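Meta cleavage compound hydrolase (Janthinobacterium, PDB 1J1I) catalyses the hydrolytic carbon-carbon bond cleavage of the meta-cleavage product formed in carbazole degradation, releasing anthranilate. Local coordinates at residues A[271-274]-A[275-278]. Numbering follows the deposited sequence.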
loop_
_atom_site.group_PDB
_atom_site.type_symbol
_atom_site.label_atom_id
_atom_site.label_comp_id
_atom_site.label_asym_id
_atom_site.label_seq_id
_atom_site.Cartn_x
_atom_site.Cartn_y
_atom_site.Cartn_z
ATOM N N PHE A 271 8.924 -3.808 3.061
ATOM C CA PHE A 271 7.911 -4.312 3.977
ATOM C C PHE A 271 7.871 -3.579 5.315
ATOM O O PHE A 271 6.794 -3.232 5.806
ATOM C CB PHE A 271 8.120 -5.801 4.256
ATOM C CG PHE A 271 7.169 -6.342 5.277
ATOM C CD1 PHE A 271 5.881 -6.731 4.911
ATOM C CD2 PHE A 271 7.526 -6.379 6.622
ATOM C CE1 PHE A 271 4.959 -7.139 5.873
ATOM C CE2 PHE A 271 6.611 -6.784 7.588
ATOM C CZ PHE A 271 5.325 -7.165 7.211
ATOM N N ALA A 272 9.043 -3.371 5.912
ATOM C CA ALA A 272 9.143 -2.703 7.202
ATOM C C ALA A 272 8.585 -1.289 7.162
ATOM O O ALA A 272 7.887 -0.865 8.080
ATOM C CB ALA A 272 10.601 -2.674 7.670
ATOM N N ASN A 273 8.911 -0.562 6.100
ATOM C CA ASN A 273 8.441 0.807 5.946
ATOM C C ASN A 273 6.937 0.868 5.736
ATOM O O ASN A 273 6.268 1.739 6.283
ATOM C CB ASN A 273 9.165 1.485 4.782
ATOM C CG ASN A 273 10.449 2.164 5.218
ATOM O OD1 ASN A 273 11.250 1.594 5.959
ATOM N ND2 ASN A 273 10.651 3.390 4.755
ATOM N N ALA A 274 6.408 -0.057 4.944
ATOM C CA ALA A 274 4.976 -0.095 4.687
ATOM C C ALA A 274 4.248 -0.379 6.001
ATOM O O ALA A 274 3.163 0.159 6.259
ATOM C CB ALA A 274 4.656 -1.181 3.664
ATOM N N THR A 275 4.853 -1.227 6.829
ATOM C CA THR A 275 4.273 -1.578 8.121
ATOM C C THR A 275 4.347 -0.390 9.080
ATOM O O THR A 275 3.389 -0.109 9.799
ATOM C CB THR A 275 4.998 -2.779 8.748
ATOM O OG1 THR A 275 4.859 -3.919 7.890
ATOM C CG2 THR A 275 4.410 -3.105 10.121
ATOM N N LEU A 276 5.482 0.304 9.091
ATOM C CA LEU A 276 5.641 1.465 9.961
ATOM C C LEU A 276 4.596 2.513 9.610
ATOM O O LEU A 276 3.960 3.089 10.488
ATOM C CB LEU A 276 7.038 2.077 9.805
ATOM C CG LEU A 276 8.200 1.309 10.434
ATOM C CD1 LEU A 276 9.519 1.987 10.086
ATOM C CD2 LEU A 276 8.010 1.250 11.942
ATOM N N SER A 277 4.428 2.750 8.315
ATOM C CA SER A 277 3.468 3.728 7.824
ATOM C C SER A 277 2.051 3.354 8.270
ATOM O O SER A 277 1.303 4.195 8.768
ATOM C CB SER A 277 3.552 3.804 6.294
ATOM O OG SER A 277 2.706 4.810 5.767
ATOM N N PHE A 278 1.691 2.086 8.098
ATOM C CA PHE A 278 0.368 1.611 8.494
ATOM C C PHE A 278 0.139 1.803 9.995
ATOM O O PHE A 278 -0.881 2.353 10.416
ATOM C CB PHE A 278 0.217 0.132 8.137
ATOM C CG PHE A 278 -1.072 -0.482 8.616
ATOM C CD1 PHE A 278 -2.300 -0.029 8.137
ATOM C CD2 PHE A 278 -1.056 -1.527 9.533
ATOM C CE1 PHE A 278 -3.494 -0.614 8.566
ATOM C CE2 PHE A 278 -2.245 -2.120 9.969
ATOM C CZ PHE A 278 -3.465 -1.662 9.484
#
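Thr275 turns its hydroxyl back onto the preceding helical turn, where OG1 donates to Phe271 O at 2.9 Å. The same carbonyl also receives the backbone bond from Thr275 N at 3.0 Å. The two donors reach it from opposite faces of the carbonyl plane, OG1 lying 36° out of it, so one oxygen is gripped twice. OG1 sits beside the backbone N (chi1 -61°), a torsion from which a helical threonine can satisfy its hydroxyl within its own helix. That hydroxyl also lies over one face of the Phe271 ring, 3.3 Å above the plane and offset toward the rim, with CZ its nearest ring atom. Phe271 brings its ring there by setting CG anti to its own N (chi1 175°). Replacing the threonine with a valine would probably cost Phe271 O its second donor and set a methyl against the ring in place of the hydroxyl. Over the next three residues, Leu276 N, Ser277 N and Phe278 N donate in turn to the carbonyls of Ala272, Asn273 and Ala274. Phe271 and Phe278, seven residues apart and so on one face of the helix, bring large apolar rings against strands 131-137 and 225-230. Small Ala272 lets Ile61 of helix 59-62 come close, and Leu276 adds its branched apolar end against the same helix. Asn273 and Ser277, polar and partly exposed, pack against the second subunit. This is i to i+4 bonding in the C-terminal helix 268-281, which flanks the central sheet of the alpha/beta-hydrolase fold.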